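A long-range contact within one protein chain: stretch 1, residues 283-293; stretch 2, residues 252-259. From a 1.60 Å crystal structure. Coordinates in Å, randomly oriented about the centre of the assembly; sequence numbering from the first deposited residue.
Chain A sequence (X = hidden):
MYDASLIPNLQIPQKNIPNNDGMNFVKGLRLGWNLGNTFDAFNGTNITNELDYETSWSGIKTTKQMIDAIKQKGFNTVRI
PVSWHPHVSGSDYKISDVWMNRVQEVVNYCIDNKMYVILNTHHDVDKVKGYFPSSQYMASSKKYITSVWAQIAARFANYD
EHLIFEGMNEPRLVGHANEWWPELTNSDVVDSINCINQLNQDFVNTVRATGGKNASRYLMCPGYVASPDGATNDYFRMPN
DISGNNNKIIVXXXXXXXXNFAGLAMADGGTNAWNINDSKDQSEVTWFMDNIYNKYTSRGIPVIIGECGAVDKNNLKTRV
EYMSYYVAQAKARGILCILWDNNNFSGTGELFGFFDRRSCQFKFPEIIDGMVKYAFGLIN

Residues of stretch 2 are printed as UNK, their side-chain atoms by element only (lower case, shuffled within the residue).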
# COMPACT_ATOMS: atom_id res chain seq x y z
N SER A 283 13.42 -15.06 -11.07
CA SER A 283 14.20 -13.83 -10.91
C SER A 283 13.37 -12.56 -11.02
O SER A 283 13.69 -11.55 -10.38
CB SER A 283 15.33 -13.79 -11.94
OG SER A 283 16.28 -14.82 -11.70
N GLU A 284 12.34 -12.59 -11.86
CA GLU A 284 11.46 -11.44 -12.06
C GLU A 284 10.77 -11.04 -10.76
O GLU A 284 10.31 -9.90 -10.62
CB GLU A 284 10.39 -11.75 -13.11
CG GLU A 284 10.91 -11.98 -14.54
CD GLU A 284 11.44 -10.72 -15.21
OE1 GLU A 284 11.06 -9.59 -14.81
OE2 GLU A 284 12.24 -10.86 -16.16
N VAL A 285 10.67 -11.98 -9.83
CA VAL A 285 10.04 -11.75 -8.54
C VAL A 285 11.06 -11.45 -7.44
O VAL A 285 10.87 -10.53 -6.65
CB VAL A 285 9.19 -12.99 -8.10
CG1 VAL A 285 8.71 -12.84 -6.66
CG2 VAL A 285 8.00 -13.16 -9.03
N THR A 286 12.16 -12.19 -7.40
CA THR A 286 13.17 -12.01 -6.36
C THR A 286 14.19 -10.87 -6.50
O THR A 286 14.72 -10.41 -5.49
CB THR A 286 13.94 -13.34 -6.11
OG1 THR A 286 14.59 -13.76 -7.31
CG2 THR A 286 12.97 -14.43 -5.63
N TRP A 287 14.46 -10.40 -7.72
CA TRP A 287 15.46 -9.34 -7.89
C TRP A 287 15.25 -8.14 -6.98
O TRP A 287 16.17 -7.76 -6.24
CB TRP A 287 15.56 -8.89 -9.36
CG TRP A 287 14.49 -7.93 -9.80
CD1 TRP A 287 13.26 -8.25 -10.32
CD2 TRP A 287 14.52 -6.50 -9.70
NE1 TRP A 287 12.53 -7.11 -10.54
CE2 TRP A 287 13.27 -6.02 -10.17
CE3 TRP A 287 15.47 -5.57 -9.25
CZ2 TRP A 287 12.95 -4.65 -10.20
CZ3 TRP A 287 15.15 -4.21 -9.29
CH2 TRP A 287 13.90 -3.77 -9.76
N PHE A 288 14.05 -7.58 -6.97
CA PHE A 288 13.80 -6.41 -6.13
C PHE A 288 13.75 -6.76 -4.65
O PHE A 288 14.11 -5.93 -3.80
CB PHE A 288 12.54 -5.65 -6.58
CG PHE A 288 11.24 -6.30 -6.19
CD1 PHE A 288 10.65 -7.26 -7.01
CD2 PHE A 288 10.61 -5.95 -5.00
CE1 PHE A 288 9.45 -7.87 -6.64
CE2 PHE A 288 9.42 -6.55 -4.63
CZ PHE A 288 8.84 -7.51 -5.45
N MET A 289 13.35 -7.99 -4.33
CA MET A 289 13.29 -8.42 -2.94
C MET A 289 14.69 -8.53 -2.36
O MET A 289 14.91 -8.20 -1.20
CB MET A 289 12.55 -9.75 -2.82
CG MET A 289 11.10 -9.65 -3.21
SD MET A 289 10.17 -11.09 -2.73
CE MET A 289 8.51 -10.67 -3.42
N ASP A 290 15.65 -8.97 -3.18
CA ASP A 290 17.03 -9.09 -2.73
C ASP A 290 17.60 -7.69 -2.48
O ASP A 290 18.32 -7.47 -1.50
CB ASP A 290 17.89 -9.84 -3.75
CG ASP A 290 17.67 -11.35 -3.69
OD1 ASP A 290 17.30 -11.87 -2.61
OD2 ASP A 290 17.88 -12.02 -4.72
N ASN A 291 17.25 -6.74 -3.34
CA ASN A 291 17.70 -5.36 -3.17
C ASN A 291 17.18 -4.82 -1.84
O ASN A 291 17.91 -4.19 -1.08
CB ASN A 291 17.19 -4.47 -4.31
CG ASN A 291 17.90 -4.73 -5.62
OD1 ASN A 291 18.90 -5.45 -5.65
ND2 ASN A 291 17.39 -4.16 -6.70
N ILE A 292 15.90 -5.09 -1.58
CA ILE A 292 15.27 -4.65 -0.35
C ILE A 292 15.90 -5.31 0.88
O ILE A 292 16.15 -4.65 1.90
CB ILE A 292 13.74 -4.92 -0.38
CG1 ILE A 292 13.08 -4.02 -1.43
CG2 ILE A 292 13.12 -4.70 0.99
CD1 ILE A 292 11.63 -4.36 -1.70
N TYR A 293 16.17 -6.61 0.78
CA TYR A 293 16.79 -7.34 1.88
C TYR A 293 18.17 -6.77 2.22
O TYR A 293 18.46 -6.46 3.37
CB TYR A 293 16.93 -8.82 1.53
CG TYR A 293 17.63 -9.63 2.60
CD1 TYR A 293 17.01 -9.88 3.82
CD2 TYR A 293 18.93 -10.12 2.40
CE1 TYR A 293 17.65 -10.61 4.82
CE2 TYR A 293 19.57 -10.85 3.39
CZ TYR A 293 18.93 -11.09 4.60
OH TYR A 293 19.55 -11.79 5.62
N UNK A 252 7.99 2.09 2.27
CA UNK A 252 6.86 1.60 1.50
C UNK A 252 7.23 1.35 0.04
O UNK A 252 7.83 2.21 -0.60
c UNK A 252 5.73 2.63 1.57
o UNK A 252 4.66 2.28 0.70
N UNK A 253 6.91 0.17 -0.47
CA UNK A 253 7.18 -0.15 -1.87
C UNK A 253 5.96 -0.85 -2.46
O UNK A 253 5.20 -1.51 -1.74
c UNK A 253 9.67 -0.45 -1.44
c UNK A 253 8.43 -1.05 -2.10
c UNK A 253 8.18 -2.45 -1.61
N UNK A 254 5.74 -0.65 -3.76
CA UNK A 254 4.64 -1.30 -4.47
C UNK A 254 5.35 -2.06 -5.57
O UNK A 254 6.26 -1.52 -6.20
c UNK A 254 3.66 -0.27 -5.06
c UNK A 254 1.53 2.05 -3.26
c UNK A 254 2.89 0.50 -4.03
n UNK A 254 1.97 1.35 -2.23
c UNK A 254 2.82 0.37 -2.69
n UNK A 254 2.07 1.56 -4.36
N UNK A 255 4.98 -3.31 -5.79
CA UNK A 255 5.67 -4.07 -6.81
C UNK A 255 4.85 -5.13 -7.52
O UNK A 255 4.78 -6.28 -7.07
c UNK A 255 6.93 -4.69 -6.23
N UNK A 256 4.26 -4.76 -8.64
CA UNK A 256 3.48 -5.68 -9.45
C UNK A 256 4.50 -6.18 -10.49
O UNK A 256 4.47 -5.75 -11.64
c UNK A 256 -0.64 -3.12 -7.59
c UNK A 256 0.19 -5.03 -8.81
c UNK A 256 -0.79 -4.44 -8.01
o UNK A 256 -1.63 -2.53 -6.85
c UNK A 256 1.46 -3.00 -8.76
c UNK A 256 0.49 -2.40 -7.96
c UNK A 256 2.34 -4.94 -10.15
c UNK A 256 1.32 -4.32 -9.21
N UNK A 257 5.41 -7.03 -10.05
CA UNK A 257 6.49 -7.55 -10.91
C UNK A 257 6.43 -9.06 -11.17
O UNK A 257 6.25 -9.84 -10.24
c UNK A 257 7.84 -7.21 -10.28
s UNK A 257 8.02 -5.48 -9.79
N UNK A 258 6.59 -9.48 -12.44
CA UNK A 258 6.81 -8.64 -13.62
C UNK A 258 5.48 -8.06 -14.11
O UNK A 258 4.46 -8.76 -14.13
c UNK A 258 7.42 -9.62 -14.63
c UNK A 258 6.71 -10.90 -14.31
c UNK A 258 6.72 -10.92 -12.79
N UNK A 259 5.50 -6.80 -14.54
CA UNK A 259 4.30 -6.11 -15.00
C UNK A 259 3.52 -6.74 -16.16
O UNK A 259 2.29 -6.74 -16.14
c UNK A 259 0.82 -3.10 -13.05
c UNK A 259 3.11 -3.39 -17.00
n UNK A 259 1.90 -2.73 -16.99
c UNK A 259 2.31 -3.45 -14.91
c UNK A 259 1.39 -2.75 -15.72
c UNK A 259 0.19 -2.22 -15.22
c UNK A 259 2.01 -3.62 -13.55
c UNK A 259 3.40 -3.85 -15.74
c UNK A 259 4.61 -4.65 -15.33
c UNK A 259 -0.07 -2.40 -13.88

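Position 252 carries one carbon followed by one oxygen, the shortest hydroxyl side chain, and that side chain is out of reach of the helix. It is Ser 252, buried in the strand but no part of this contact.

Position 253 has three side-chain carbons, the first carrying the other two. Its CA-to-CB bond points toward the helix, and one of the branch carbons packs against the end of Ile 292. That beta branch without any polar atom makes it Val 253. CG2 of Val 253 lies 3.9 Å from CD1 of Ile 292, whose chi1 m, chi2 t rotamer extends that methyl toward the strand. With the CA atoms of Val 253 and Ile 292 9.4 Å apart, the backbones here leave room for a branched aliphatic on each side.

Position 254 shows one carbon and then a five-membered ring of three carbons and two nitrogens, an imidazole, so it is His 254. It points away from the helix, and its ND1 is hydrogen-bonded elsewhere in the structure.

Position 255 has a single side-chain carbon. It points toward the helix, and the CB of 255 sits 3.5 Å from CE2 of Phe 288. One carbon and no more means Ala 255. The methyl lies over one face of the ring, 3.8 Å from CB of Ala 255 to the centroid of the Phe 288 ring, a CH-pi contact. The phenyl lies between backbones whose CA atoms, of Phe 288 and Ala 255, are 8.5 Å apart, and the methyl meets its face.

Position 256 is one carbon leading to a six-carbon ring that bears an oxygen, hence Tyr 256. It points away from the helix, and its hydroxyl is hydrogen-bonded elsewhere.

Position 257 holds one carbon and one sulfur. The CB of 257 lies 3.7 Å from the backbone O of Glu 284 and 4.0 Å from CE1 of Phe 288. The sulfur identifies Cys 257, and its SG stands 4.7 Å from the centroid of the Phe 288 ring, approaching obliquely. The backbone joins in as well, the O of Cys 257 being 3.9 Å from CG2 of Val 285. A weak hydrogen bond of 3.1 Å from Cys 257 N to Ala 255 O spans the turn between these two inward-facing residues.

Position 258 has three carbons closing a ring onto its own backbone nitrogen. The CB of 258 is 3.6 Å from OE1 of Glu 284, a packing contact against the end of a long side chain. The ring makes it Pro 258. The peptide bond before it is cis, and it occupies the N-cap position of the helix that follows.

Position 259 carries one carbon and fused five- and six-membered rings with eight carbons and one nitrogen, an indole: Trp 259. It begins the next helix, exposed and clear of stretch 1.

No hydrogen bond crosses this contact; packing carries it, burying 338 Å² in all. Glu 284, Phe 288 and Ile 292, spaced four apart on the helix, meet 258, 255 and 253 in reverse chain order. The spacing widens from 5.6 Å between the CA atoms of Glu 284 and Pro 258 to 9.4 Å between the CA atoms of Ile 292 and Val 253, with the Phe 288 ring as the central filler.

Stretch 2, residues 252-259: SVHAYCPW
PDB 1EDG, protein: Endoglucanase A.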